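PDB 5OGX: cytochrome P450 reductase from Amycolatopsis methanolica 239, which transfers electrons from NADH, through FAD and a [2Fe-2S] cluster, to the cytochrome P450 GcoA, which O-demethylates lignin-derived aromatics such as guaiacol. Local coordinates for residues A114-R118 with H164-V168; Y241-A247 with V269-E275; W299-G305 with R326-F332. All coordinates share one frame; numbering follows the deposited sequence.

Contact 1: residues A114-R118 with H164-V168; sequences ARDTR and HVRRV. With FAD (flavin-adenine dinucleotide), chain B.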
loop_
_atom_site.group_PDB
_atom_site.type_symbol
_atom_site.label_atom_id
_atom_site.label_comp_id
_atom_site.label_asym_id
_atom_site.label_seq_id
_atom_site.Cartn_x
_atom_site.Cartn_y
_atom_site.Cartn_z
ATOM N N ALA A 114 -18.053 -10.387 1.308
ATOM C CA ALA A 114 -17.779 -11.194 2.493
ATOM C C ALA A 114 -18.211 -10.380 3.705
ATOM O O ALA A 114 -18.573 -9.207 3.584
ATOM C CB ALA A 114 -16.299 -11.590 2.583
ATOM N N ARG A 115 -18.175 -11.016 4.875
ATOM C CA ARG A 115 -18.524 -10.316 6.106
ATOM C C ARG A 115 -17.749 -9.010 6.216
ATOM O O ARG A 115 -16.514 -9.002 6.168
ATOM C CB ARG A 115 -18.241 -11.189 7.327
ATOM C CG ARG A 115 -18.529 -10.477 8.645
ATOM C CD ARG A 115 -18.568 -11.461 9.803
ATOM N NE ARG A 115 -17.284 -12.135 9.989
ATOM C CZ ARG A 115 -17.081 -13.115 10.864
ATOM N NH1 ARG A 115 -15.886 -13.677 10.976
ATOM N NH2 ARG A 115 -18.079 -13.531 11.628
ATOM N N ASP A 116 -18.490 -7.905 6.331
ATOM C CA ASP A 116 -17.921 -6.563 6.481
ATOM C C ASP A 116 -16.934 -6.213 5.369
ATOM O O ASP A 116 -16.013 -5.427 5.588
ATOM C CB ASP A 116 -17.231 -6.398 7.838
ATOM C CG ASP A 116 -18.212 -6.330 8.988
ATOM O OD1 ASP A 116 -19.376 -5.945 8.759
ATOM O OD2 ASP A 116 -17.810 -6.662 10.120
ATOM N N THR A 117 -17.110 -6.766 4.171
ATOM C CA THR A 117 -16.143 -6.572 3.096
ATOM C C THR A 117 -16.865 -6.212 1.808
ATOM O O THR A 117 -17.841 -6.873 1.435
ATOM C CB THR A 117 -15.284 -7.828 2.879
ATOM O OG1 THR A 117 -14.712 -8.241 4.125
ATOM C CG2 THR A 117 -14.167 -7.529 1.897
ATOM N N ARG A 118 -16.378 -5.172 1.130
ATOM C CA ARG A 118 -16.928 -4.752 -0.148
ATOM C C ARG A 118 -15.838 -4.639 -1.205
ATOM O O ARG A 118 -14.719 -4.199 -0.919
ATOM C CB ARG A 118 -17.640 -3.416 -0.028
ATOM C CG ARG A 118 -19.057 -3.581 0.464
ATOM C CD ARG A 118 -19.796 -2.269 0.611
ATOM N NE ARG A 118 -21.225 -2.565 0.660
ATOM C CZ ARG A 118 -22.204 -1.694 0.441
ATOM N NH1 ARG A 118 -21.938 -0.423 0.152
ATOM N NH2 ARG A 118 -23.464 -2.111 0.513
ATOM N N HIS A 164 -10.609 -3.367 -2.202
ATOM C CA HIS A 164 -11.239 -4.250 -1.217
ATOM C C HIS A 164 -11.323 -3.487 0.093
ATOM O O HIS A 164 -10.292 -3.167 0.686
ATOM C CB HIS A 164 -10.437 -5.541 -1.002
ATOM C CG HIS A 164 -10.185 -6.318 -2.255
ATOM N ND1 HIS A 164 -9.352 -7.416 -2.284
ATOM C CD2 HIS A 164 -10.652 -6.162 -3.519
ATOM C CE1 HIS A 164 -9.316 -7.904 -3.512
ATOM N NE2 HIS A 164 -10.098 -7.166 -4.280
ATOM N N VAL A 165 -12.540 -3.211 0.552
ATOM C CA VAL A 165 -12.769 -2.305 1.671
ATOM C C VAL A 165 -13.347 -3.081 2.846
ATOM O O VAL A 165 -14.386 -3.734 2.712
ATOM C CB VAL A 165 -13.716 -1.166 1.265
ATOM C CG1 VAL A 165 -13.837 -0.152 2.404
ATOM C CG2 VAL A 165 -13.212 -0.500 -0.009
ATOM N N ARG A 166 -12.704 -2.969 4.002
ATOM C CA ARG A 166 -13.219 -3.555 5.233
ATOM C C ARG A 166 -13.977 -2.501 6.037
ATOM O O ARG A 166 -13.471 -1.390 6.249
ATOM C CB ARG A 166 -12.082 -4.142 6.067
ATOM C CG ARG A 166 -12.540 -4.690 7.402
ATOM C CD ARG A 166 -12.806 -6.183 7.346
ATOM N NE ARG A 166 -13.232 -6.688 8.648
ATOM C CZ ARG A 166 -12.412 -6.914 9.671
ATOM N NH1 ARG A 166 -12.897 -7.368 10.821
ATOM N NH2 ARG A 166 -11.109 -6.692 9.546
ATOM N N ARG A 167 -15.188 -2.850 6.478
ATOM C CA ARG A 167 -15.993 -1.935 7.276
ATOM C C ARG A 167 -15.388 -1.769 8.662
ATOM O O ARG A 167 -15.156 -2.752 9.368
ATOM C CB ARG A 167 -17.434 -2.450 7.394
ATOM C CG ARG A 167 -18.438 -1.404 7.891
ATOM C CD ARG A 167 -19.864 -1.980 7.979
ATOM N NE ARG A 167 -19.939 -3.054 8.967
ATOM C CZ ARG A 167 -20.133 -2.865 10.269
ATOM N NH1 ARG A 167 -20.307 -1.639 10.757
ATOM N NH2 ARG A 167 -20.167 -3.908 11.089
ATOM N N VAL A 168 -15.150 -0.528 9.061
ATOM C CA VAL A 168 -14.702 -0.206 10.412
ATOM C C VAL A 168 -15.884 0.405 11.162
ATOM O O VAL A 168 -16.402 1.445 10.737
ATOM C CB VAL A 168 -13.498 0.753 10.394
ATOM C CG1 VAL A 168 -13.151 1.195 11.800
ATOM C CG2 VAL A 168 -12.293 0.088 9.698
HETATM P PA FAD B . -11.982 6.169 10.836
HETATM O O1A FAD B . -13.127 7.148 10.936
HETATM O O2A FAD B . -10.664 6.799 10.457
HETATM O O5B FAD B . -11.772 5.368 12.262
HETATM C C5B FAD B . -12.877 5.184 13.119
HETATM C C4B FAD B . -12.327 4.682 14.485
HETATM O O4B FAD B . -11.918 3.448 14.365
HETATM C C3B FAD B . -11.085 5.494 14.888
HETATM O O3B FAD B . -11.078 5.651 16.236
HETATM C C2B FAD B . -9.898 4.629 14.400
HETATM O O2B FAD B . -8.647 4.930 15.161
HETATM C C1B FAD B . -10.316 3.402 14.562
HETATM N N9A FAD B . -9.855 2.528 13.515
HETATM C C8A FAD B . -9.400 2.897 12.310
HETATM N N7A FAD B . -9.104 1.783 11.625
HETATM C C5A FAD B . -9.392 0.730 12.412
HETATM C C6A FAD B . -9.279 -0.623 12.197
HETATM N N6A FAD B . -8.842 -1.520 11.142
HETATM N N1A FAD B . -9.640 -1.478 13.145
HETATM C C2A FAD B . -10.117 -1.019 14.329
HETATM N N3A FAD B . -10.234 0.316 14.548
HETATM C C4A FAD B . -9.865 1.184 13.576
HETATM N N1 FAD B . -8.382 -0.255 4.304
HETATM C C2 FAD B . -9.127 -1.235 3.522
HETATM O O2 FAD B . -10.172 -1.637 3.909
HETATM N N3 FAD B . -8.578 -1.698 2.239
HETATM C C4 FAD B . -7.322 -1.251 1.722
HETATM O O4 FAD B . -6.904 -1.660 0.690
HETATM C C4X FAD B . -6.568 -0.267 2.557
HETATM N N5 FAD B . -5.320 0.226 2.060
HETATM C C5X FAD B . -4.590 1.176 2.894
HETATM C C6 FAD B . -3.341 1.609 2.440
HETATM C C7 FAD B . -2.657 2.521 3.248
HETATM C C7M FAD B . -1.330 2.900 2.593
HETATM C C8 FAD B . -3.195 2.976 4.450
HETATM C C8M FAD B . -2.379 3.979 5.257
HETATM C C9 FAD B . -4.433 2.532 4.903
HETATM C C9A FAD B . -5.116 1.625 4.118
HETATM N N10 FAD B . -6.427 1.164 4.606
HETATM C C10 FAD B . -7.117 0.204 3.810
HETATM C "C1'" FAD B . -7.017 1.694 5.847
HETATM C "C2'" FAD B . -8.024 2.788 5.289
HETATM O "O2'" FAD B . -7.391 3.859 4.603
HETATM C "C3'" FAD B . -8.918 3.438 6.369
HETATM O "O3'" FAD B . -8.098 3.820 7.436
HETATM C "C4'" FAD B . -9.994 2.459 6.875
HETATM O "O4'" FAD B . -10.863 2.120 5.828
HETATM C "C5'" FAD B . -10.817 3.082 8.022
HETATM O "O5'" FAD B . -11.203 4.393 7.658
HETATM P P FAD B . -12.599 5.011 8.259
HETATM O O1P FAD B . -12.685 6.447 7.818
HETATM O O2P FAD B . -13.778 4.132 7.914
HETATM O O3P FAD B . -12.412 4.917 9.884
#

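Contact 2: residues Y241-A247 with V269-E275; sequences YHGVRGA and VPVLSDE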
loop_
_atom_site.group_PDB
_atom_site.type_symbol
_atom_site.label_atom_id
_atom_site.label_comp_id
_atom_site.label_asym_id
_atom_site.label_seq_id
_atom_site.Cartn_x
_atom_site.Cartn_y
_atom_site.Cartn_z
ATOM N N TYR A 241 -0.972 -16.110 2.160
ATOM C CA TYR A 241 -1.771 -16.448 3.337
ATOM C C TYR A 241 -2.746 -15.314 3.608
ATOM O O TYR A 241 -2.352 -14.145 3.612
ATOM C CB TYR A 241 -0.896 -16.681 4.575
ATOM C CG TYR A 241 0.061 -17.843 4.459
ATOM C CD1 TYR A 241 1.266 -17.694 3.800
ATOM C CD2 TYR A 241 -0.244 -19.088 5.020
ATOM C CE1 TYR A 241 2.154 -18.744 3.684
ATOM C CE2 TYR A 241 0.638 -20.153 4.907
ATOM C CZ TYR A 241 1.840 -19.972 4.245
ATOM O OH TYR A 241 2.747 -20.999 4.118
ATOM N N HIS A 242 -4.014 -15.651 3.845
ATOM C CA HIS A 242 -5.036 -14.647 4.143
ATOM C C HIS A 242 -5.487 -14.827 5.589
ATOM O O HIS A 242 -6.167 -15.806 5.911
ATOM C CB HIS A 242 -6.211 -14.772 3.177
ATOM C CG HIS A 242 -7.179 -13.635 3.264
ATOM N ND1 HIS A 242 -8.478 -13.720 2.807
ATOM C CD2 HIS A 242 -7.026 -12.374 3.743
ATOM C CE1 HIS A 242 -9.086 -12.563 3.010
ATOM N NE2 HIS A 242 -8.224 -11.724 3.563
ATOM N N GLY A 243 -5.113 -13.885 6.459
ATOM C CA GLY A 243 -5.457 -14.025 7.866
ATOM C C GLY A 243 -6.749 -13.302 8.185
ATOM O O GLY A 243 -6.833 -12.079 8.036
ATOM N N VAL A 244 -7.772 -14.043 8.618
ATOM C CA VAL A 244 -9.081 -13.481 8.920
ATOM C C VAL A 244 -9.595 -14.104 10.213
ATOM O O VAL A 244 -9.027 -15.057 10.747
ATOM C CB VAL A 244 -10.102 -13.726 7.789
ATOM C CG1 VAL A 244 -9.686 -13.019 6.499
ATOM C CG2 VAL A 244 -10.251 -15.210 7.548
ATOM N N ARG A 245 -10.694 -13.547 10.715
ATOM C CA ARG A 245 -11.282 -14.072 11.941
ATOM C C ARG A 245 -11.973 -15.411 11.703
ATOM O O ARG A 245 -11.864 -16.327 12.529
ATOM C CB ARG A 245 -12.264 -13.053 12.517
ATOM C CG ARG A 245 -11.591 -11.948 13.313
ATOM C CD ARG A 245 -12.611 -10.954 13.854
ATOM N NE ARG A 245 -13.436 -10.391 12.787
ATOM C CZ ARG A 245 -14.751 -10.560 12.684
ATOM N NH1 ARG A 245 -15.409 -11.280 13.586
ATOM N NH2 ARG A 245 -15.411 -10.008 11.676
ATOM N N GLY A 246 -12.712 -15.536 10.602
ATOM C CA GLY A 246 -13.486 -16.742 10.354
ATOM C C GLY A 246 -13.758 -16.904 8.876
ATOM O O GLY A 246 -13.456 -16.023 8.067
ATOM N N ALA A 247 -14.370 -18.047 8.530
ATOM C CA ALA A 247 -14.616 -18.343 7.122
ATOM C C ALA A 247 -15.520 -17.302 6.478
ATOM O O ALA A 247 -15.414 -17.050 5.270
ATOM C CB ALA A 247 -15.218 -19.740 6.969
ATOM N N VAL A 269 -3.708 -19.830 1.156
ATOM C CA VAL A 269 -3.928 -20.453 2.459
ATOM C C VAL A 269 -4.718 -19.521 3.371
ATOM O O VAL A 269 -4.143 -18.596 3.973
ATOM C CB VAL A 269 -2.599 -20.827 3.132
ATOM C CG1 VAL A 269 -2.850 -21.573 4.438
ATOM C CG2 VAL A 269 -1.713 -21.625 2.187
ATOM N N PRO A 270 -6.024 -19.722 3.509
ATOM C CA PRO A 270 -6.769 -19.017 4.557
ATOM C C PRO A 270 -6.292 -19.460 5.928
ATOM O O PRO A 270 -5.918 -20.618 6.131
ATOM C CB PRO A 270 -8.224 -19.445 4.308
ATOM C CG PRO A 270 -8.249 -19.888 2.885
ATOM C CD PRO A 270 -6.911 -20.510 2.633
ATOM N N VAL A 271 -6.278 -18.518 6.873
ATOM C CA VAL A 271 -5.912 -18.803 8.259
ATOM C C VAL A 271 -6.905 -18.085 9.154
ATOM O O VAL A 271 -7.007 -16.855 9.099
ATOM C CB VAL A 271 -4.469 -18.363 8.595
ATOM C CG1 VAL A 271 -4.062 -18.918 9.956
ATOM C CG2 VAL A 271 -3.482 -18.844 7.515
ATOM N N LEU A 272 -7.642 -18.843 9.975
ATOM C CA LEU A 272 -8.733 -18.298 10.779
ATOM C C LEU A 272 -8.324 -18.231 12.244
ATOM O O LEU A 272 -7.949 -19.249 12.836
ATOM C CB LEU A 272 -10.007 -19.138 10.640
ATOM C CG LEU A 272 -10.396 -19.734 9.285
ATOM C CD1 LEU A 272 -11.782 -20.380 9.359
ATOM C CD2 LEU A 272 -10.353 -18.722 8.167
ATOM N N SER A 273 -8.432 -17.039 12.833
ATOM C CA SER A 273 -7.946 -16.803 14.185
ATOM C C SER A 273 -9.005 -16.997 15.265
ATOM O O SER A 273 -8.664 -17.401 16.383
ATOM C CB SER A 273 -7.376 -15.384 14.286
ATOM O OG SER A 273 -8.372 -14.428 13.962
ATOM N N ASP A 274 -10.273 -16.723 14.973
ATOM C CA ASP A 274 -11.325 -16.682 15.985
ATOM C C ASP A 274 -12.371 -17.775 15.833
ATOM O O ASP A 274 -12.794 -18.360 16.835
ATOM C CB ASP A 274 -12.040 -15.324 15.957
ATOM C CG ASP A 274 -11.124 -14.157 16.305
ATOM O OD1 ASP A 274 -9.913 -14.373 16.523
ATOM O OD2 ASP A 274 -11.624 -13.012 16.357
ATOM N N GLU A 275 -12.819 -18.054 14.613
ATOM C CA GLU A 275 -13.948 -18.958 14.380
ATOM C C GLU A 275 -13.467 -20.187 13.623
ATOM O O GLU A 275 -13.397 -20.166 12.382
ATOM C CB GLU A 275 -15.056 -18.248 13.603
ATOM C CG GLU A 275 -15.783 -17.170 14.398
ATOM C CD GLU A 275 -16.302 -16.042 13.526
ATOM O OE1 GLU A 275 -16.475 -16.255 12.308
ATOM O OE2 GLU A 275 -16.544 -14.939 14.062
HETATM O O HOH W 1 -15.281 -19.875 10.491
#

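Contact 3: residues W299-G305 with R326-F332; sequences WSGWLCG and RIHREKF. With FAD (flavin-adenine dinucleotide), chain B.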
loop_
_atom_site.group_PDB
_atom_site.type_symbol
_atom_site.label_atom_id
_atom_site.label_comp_id
_atom_site.label_asym_id
_atom_site.label_seq_id
_atom_site.Cartn_x
_atom_site.Cartn_y
_atom_site.Cartn_z
ATOM N N TRP A 299 14.198 -16.318 1.108
ATOM C CA TRP A 299 12.845 -15.924 0.748
ATOM C C TRP A 299 12.710 -14.409 0.719
ATOM O O TRP A 299 13.509 -13.677 1.307
ATOM C CB TRP A 299 11.850 -16.496 1.763
ATOM C CG TRP A 299 11.587 -17.935 1.509
ATOM C CD1 TRP A 299 12.446 -18.972 1.682
ATOM C CD2 TRP A 299 10.372 -18.481 0.992
ATOM N NE1 TRP A 299 11.826 -20.168 1.311
ATOM C CE2 TRP A 299 10.550 -19.879 0.891
ATOM C CE3 TRP A 299 9.142 -17.917 0.628
ATOM C CZ2 TRP A 299 9.546 -20.728 0.421
ATOM C CZ3 TRP A 299 8.132 -18.767 0.164
ATOM C CH2 TRP A 299 8.345 -20.157 0.073
ATOM N N SER A 300 11.706 -13.943 -0.009
ATOM C CA SER A 300 11.228 -12.576 0.113
ATOM C C SER A 300 9.876 -12.623 0.805
ATOM O O SER A 300 9.151 -13.621 0.698
ATOM C CB SER A 300 11.116 -11.888 -1.255
ATOM O OG SER A 300 12.334 -11.996 -1.991
ATOM N N GLY A 301 9.549 -11.556 1.537
ATOM C CA GLY A 301 8.289 -11.524 2.265
ATOM C C GLY A 301 7.572 -10.203 2.119
ATOM O O GLY A 301 8.185 -9.136 2.133
ATOM N N TRP A 302 6.254 -10.279 1.999
ATOM C CA TRP A 302 5.396 -9.131 1.729
ATOM C C TRP A 302 4.260 -9.161 2.739
ATOM O O TRP A 302 3.428 -10.070 2.702
ATOM C CB TRP A 302 4.852 -9.196 0.298
ATOM C CG TRP A 302 5.968 -9.282 -0.706
ATOM C CD1 TRP A 302 6.784 -10.355 -0.979
ATOM C CD2 TRP A 302 6.397 -8.225 -1.542
ATOM N NE1 TRP A 302 7.710 -10.009 -1.950
ATOM C CE2 TRP A 302 7.485 -8.701 -2.305
ATOM C CE3 TRP A 302 5.967 -6.910 -1.712
ATOM C CZ2 TRP A 302 8.154 -7.905 -3.222
ATOM C CZ3 TRP A 302 6.647 -6.110 -2.621
ATOM C CH2 TRP A 302 7.721 -6.618 -3.369
ATOM N N LEU A 303 4.200 -8.162 3.633
ATOM C CA LEU A 303 3.210 -8.153 4.702
ATOM C C LEU A 303 2.331 -6.921 4.552
ATOM O O LEU A 303 2.850 -5.807 4.427
ATOM C CB LEU A 303 3.874 -8.128 6.090
ATOM C CG LEU A 303 4.545 -9.395 6.613
ATOM C CD1 LEU A 303 5.716 -9.034 7.500
ATOM C CD2 LEU A 303 3.545 -10.216 7.415
ATOM N N CYS A 304 1.015 -7.108 4.608
ATOM C CA CYS A 304 0.127 -5.957 4.515
ATOM C C CYS A 304 -1.083 -6.161 5.413
ATOM O O CYS A 304 -1.689 -7.232 5.413
ATOM C CB CYS A 304 -0.302 -5.734 3.067
ATOM S SG CYS A 304 -1.556 -4.476 2.883
ATOM N N GLY A 305 -1.433 -5.131 6.170
ATOM C CA GLY A 305 -2.558 -5.217 7.073
ATOM C C GLY A 305 -2.419 -4.184 8.169
ATOM O O GLY A 305 -1.653 -3.231 8.047
ATOM N N ARG A 326 14.879 -8.241 1.994
ATOM C CA ARG A 326 13.843 -8.853 1.175
ATOM C C ARG A 326 12.497 -8.875 1.880
ATOM O O ARG A 326 11.604 -9.641 1.485
ATOM C CB ARG A 326 14.269 -10.266 0.785
ATOM C CG ARG A 326 15.581 -10.249 0.008
ATOM C CD ARG A 326 15.979 -11.634 -0.469
ATOM N NE ARG A 326 15.093 -12.135 -1.516
ATOM C CZ ARG A 326 15.385 -12.149 -2.815
ATOM N NH1 ARG A 326 16.553 -11.679 -3.249
ATOM N NH2 ARG A 326 14.501 -12.635 -3.686
ATOM N N ILE A 327 12.319 -8.025 2.886
ATOM C CA ILE A 327 11.063 -7.927 3.612
ATOM C C ILE A 327 10.404 -6.611 3.242
ATOM O O ILE A 327 11.007 -5.538 3.389
ATOM C CB ILE A 327 11.279 -8.043 5.125
ATOM C CG1 ILE A 327 11.918 -9.393 5.468
ATOM C CG2 ILE A 327 9.977 -7.790 5.870
ATOM C CD1 ILE A 327 12.296 -9.559 6.938
ATOM N N HIS A 328 9.166 -6.692 2.787
ATOM C CA HIS A 328 8.420 -5.543 2.287
ATOM C C HIS A 328 7.145 -5.382 3.104
ATOM O O HIS A 328 6.501 -6.372 3.451
ATOM C CB HIS A 328 8.080 -5.740 0.795
ATOM C CG HIS A 328 9.254 -6.153 -0.041
ATOM N ND1 HIS A 328 9.971 -5.260 -0.813
ATOM C CD2 HIS A 328 9.842 -7.361 -0.220
ATOM C CE1 HIS A 328 10.945 -5.905 -1.437
ATOM N NE2 HIS A 328 10.891 -7.178 -1.090
ATOM N N ARG A 329 6.762 -4.135 3.410
ATOM C CA ARG A 329 5.660 -3.893 4.347
ATOM C C ARG A 329 4.740 -2.805 3.827
ATOM O O ARG A 329 5.213 -1.813 3.262
ATOM C CB ARG A 329 6.150 -3.432 5.745
ATOM C CG ARG A 329 7.494 -3.957 6.201
ATOM C CD ARG A 329 8.346 -2.880 6.877
ATOM N NE ARG A 329 9.553 -3.473 7.453
ATOM C CZ ARG A 329 10.593 -3.883 6.732
ATOM N NH1 ARG A 329 10.593 -3.729 5.415
ATOM N NH2 ARG A 329 11.639 -4.429 7.329
ATOM N N GLU A 330 3.435 -2.977 4.060
ATOM C CA GLU A 330 2.432 -1.933 3.839
ATOM C C GLU A 330 1.500 -1.925 5.046
ATOM O O GLU A 330 0.733 -2.869 5.262
ATOM C CB GLU A 330 1.640 -2.158 2.542
ATOM C CG GLU A 330 0.678 -1.012 2.223
ATOM C CD GLU A 330 1.385 0.111 1.471
ATOM O OE1 GLU A 330 2.396 0.625 1.991
ATOM O OE2 GLU A 330 0.947 0.458 0.356
ATOM N N LYS A 331 1.549 -0.871 5.854
ATOM C CA LYS A 331 0.711 -0.831 7.052
ATOM C C LYS A 331 -0.540 0.006 6.820
ATOM O O LYS A 331 -0.448 1.165 6.397
ATOM C CB LYS A 331 1.495 -0.280 8.241
ATOM C CG LYS A 331 2.845 -0.943 8.418
ATOM C CD LYS A 331 3.636 -0.207 9.478
ATOM C CE LYS A 331 4.626 -1.107 10.148
ATOM N NZ LYS A 331 5.768 -0.309 10.676
ATOM N N PHE A 332 -1.705 -0.588 7.109
ATOM C CA PHE A 332 -3.001 0.092 7.020
ATOM C C PHE A 332 -3.218 0.901 8.306
ATOM O O PHE A 332 -4.117 0.641 9.110
ATOM C CB PHE A 332 -4.137 -0.914 6.815
ATOM C CG PHE A 332 -4.189 -1.545 5.430
ATOM C CD1 PHE A 332 -3.249 -1.244 4.474
ATOM C CD2 PHE A 332 -5.213 -2.436 5.107
ATOM C CE1 PHE A 332 -3.303 -1.807 3.197
ATOM C CE2 PHE A 332 -5.288 -3.008 3.844
ATOM C CZ PHE A 332 -4.329 -2.696 2.888
HETATM P PA FAD B . -11.982 6.169 10.836
HETATM O O1A FAD B . -13.127 7.148 10.936
HETATM O O2A FAD B . -10.664 6.799 10.457
HETATM O O5B FAD B . -11.772 5.368 12.262
HETATM C C5B FAD B . -12.877 5.184 13.119
HETATM C C4B FAD B . -12.327 4.682 14.485
HETATM O O4B FAD B . -11.918 3.448 14.365
HETATM C C3B FAD B . -11.085 5.494 14.888
HETATM O O3B FAD B . -11.078 5.651 16.236
HETATM C C2B FAD B . -9.898 4.629 14.400
HETATM O O2B FAD B . -8.647 4.930 15.161
HETATM C C1B FAD B . -10.316 3.402 14.562
HETATM N N9A FAD B . -9.855 2.528 13.515
HETATM C C8A FAD B . -9.400 2.897 12.310
HETATM N N7A FAD B . -9.104 1.783 11.625
HETATM C C5A FAD B . -9.392 0.730 12.412
HETATM C C6A FAD B . -9.279 -0.623 12.197
HETATM N N6A FAD B . -8.842 -1.520 11.142
HETATM N N1A FAD B . -9.640 -1.478 13.145
HETATM C C2A FAD B . -10.117 -1.019 14.329
HETATM N N3A FAD B . -10.234 0.316 14.548
HETATM C C4A FAD B . -9.865 1.184 13.576
HETATM N N1 FAD B . -8.382 -0.255 4.304
HETATM C C2 FAD B . -9.127 -1.235 3.522
HETATM O O2 FAD B . -10.172 -1.637 3.909
HETATM N N3 FAD B . -8.578 -1.698 2.239
HETATM C C4 FAD B . -7.322 -1.251 1.722
HETATM O O4 FAD B . -6.904 -1.660 0.690
HETATM C C4X FAD B . -6.568 -0.267 2.557
HETATM N N5 FAD B . -5.320 0.226 2.060
HETATM C C5X FAD B . -4.590 1.176 2.894
HETATM C C6 FAD B . -3.341 1.609 2.440
HETATM C C7 FAD B . -2.657 2.521 3.248
HETATM C C7M FAD B . -1.330 2.900 2.593
HETATM C C8 FAD B . -3.195 2.976 4.450
HETATM C C8M FAD B . -2.379 3.979 5.257
HETATM C C9 FAD B . -4.433 2.532 4.903
HETATM C C9A FAD B . -5.116 1.625 4.118
HETATM N N10 FAD B . -6.427 1.164 4.606
HETATM C C10 FAD B . -7.117 0.204 3.810
HETATM C "C1'" FAD B . -7.017 1.694 5.847
HETATM C "C2'" FAD B . -8.024 2.788 5.289
HETATM O "O2'" FAD B . -7.391 3.859 4.603
HETATM C "C3'" FAD B . -8.918 3.438 6.369
HETATM O "O3'" FAD B . -8.098 3.820 7.436
HETATM C "C4'" FAD B . -9.994 2.459 6.875
HETATM O "O4'" FAD B . -10.863 2.120 5.828
HETATM C "C5'" FAD B . -10.817 3.082 8.022
HETATM O "O5'" FAD B . -11.203 4.393 7.658
HETATM P P FAD B . -12.599 5.011 8.259
HETATM O O1P FAD B . -12.685 6.447 7.818
HETATM O O2P FAD B . -13.778 4.132 7.914
HETATM O O3P FAD B . -12.412 4.917 9.884
HETATM O O HOH W 2 12.673 -9.048 -2.381
#

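Contact 1: residues A114-R118 with H164-V168
The flat guanidinium of Arg-167 is met at its edge, in plane, by Asp-116 OD1, whereas that oxygen is approached from above its own carboxylate plane; the two planes lie 68° apart. The contact joins neighbouring antiparallel strands, 117-124 and 160-166, of the FAD-binding domain, a beta-barrel as in ferredoxin reductases. A bend of the Arg-167 chain at chi3 (64°) brings NE to 3.0 Å and NH2 to 3.2 Å from Asp-116 OD1, both on the same face of the carboxylate. Asp-175 takes NH1. The Arg-166 guanidinium has Asp-116 CB at its edge. Arg-118 and Val-165 form a hydrogen-bonded pair, and Thr-117 faces Arg-166 in a non-hydrogen-bonded one. A type II turn, Ala-114 to Thr-117, brings Asp-116 round to accept from Arg-167 N at its carbonyl O. The outer edge of strand 160-166 serves the flavin instead: FAD N3 donates to His-164 O over 2.7 Å, and Arg-166 N donates to FAD O2 over 2.9 Å at a nearly straight 174°.

Contact 2: residues Y241-A247 with V269-E275
Parallel strand pairing between 241-244 and 269-272, two neighbouring strands of the NAD-binding domain's six-stranded parallel sheet, makes this contact; helix 253-262 connects them in a beta-alpha-beta unit. The axes of the two short strand segments approach to 4.6 Å at a crossing angle of -22°. Four backbone bonds, from His-242 N to Val-269 O, Val-271 N to His-242 O, Val-244 N to Val-271 O and Ser-273 N to Val-244 O, fix the register. Beyond them both chains turn a corner, and Arg-245 O accepts from two successive amides, Asp-274 N and Glu-275 N, each at 2.9 Å.

Side chains pack on both faces. On one, Tyr-241 lies alongside Val-269, with CD2 3.5 Å from Val-269 CB, while Val-271 CG2 reaches the ring's edge. On the other, Val-244 CG2 meets Leu-272 CD2 at 3.6 Å. Val-244 chi1 (-64°) sets CG2 between backbone N and carbonyl carbon, and CG1 over one face of the His-242 ring. At the corner Asp-274 OD2 rests 3.2 Å from Arg-245 CG, against the aliphatic part of the arginine. The ion pair of Arg-245 NH1 with Glu-275 OE2 is long, 3.9 Å, and Glu-275 has a firmer partner in Arg-115. A water joins Ala-247 N to Glu-275 O.

Helix 285-292 covers the Tyr-241 face through Ala-288 and Phe-289, the Tyr-241 hydroxyl hydrogen-bonds Asp-292, and strand 210-215 continues the sheet beyond strand 238-244.

Contact 3: residues W299-G305 with R326-F332
His-328 N donates to Gly-301 O over 2.7 Å at an N-H...O angle of 157°, the shortest of six backbone bonds that run from Gly-301 N with Arg-326 O to Phe-332 N with Gly-305 O. They pair strands 300-305 and 327-331, parallel at the edge of the NAD-binding sheet and joined by helix 307-319 in a beta-alpha-beta unit. In one of two Ser-300 conformers, OG meets Arg-326 NE and NH2 in strongly bent, weak bonds and shares a water with His-328 NE2; Asp-206 binds Arg-326 NH1.

On one face His-328 lies flat over the six-membered ring of Trp-302, centroids 3.7 Å apart and planes 7° from parallel; His-328 CD2 comes 3.4 Å from Trp-302 CE2, and CB also sits over that ring. With an alanine at Trp-302 the imidazole of His-328 would probably lose its stacking surface and be freer to turn about chi2.

Further along, Cys-304 SG, placed anti to its backbone N (chi1 173°), lies 3.2 Å from Phe-332 CE1 in an oblique sulfur-aromatic contact. Gly-305 CA lies toward the rim of one face of that phenylalanine ring. The opposite face lies over flavin N5 and the central ring, with CE1 3.1 Å from FAD N5, covering the place where an isoalloxazine accepts hydride, so access for NADH's nicotinamide would probably require Phe-332 to shift.

In the fold
Contacts 2 and 3 belong to one parallel sheet, on either side of strand 210-215, and each closes a beta-alpha-beta unit; contact 1 joins antiparallel strands of the separate FAD-binding domain. Contact 3 is the buried one, its centre about 10 Å from the chain's centre, and aromatic stacking marks its side-chain chemistry. The centres of contacts 1 and 2 lie about 17 and 21 Å from that point, and both are partly buried: contact 1 has a close internal salt bridge, contact 2 mainly backbone bonds and apolar packing. Between them the domains touch, Arg-115 NH1 bridging to Glu-275 OE1 over 3.0 Å. FAD connects contacts 1 and 3, the first by backbone hydrogen bonds to the flavin's pyrimidine edge, the second by the Phe-332 ring lying over the flavin near N5.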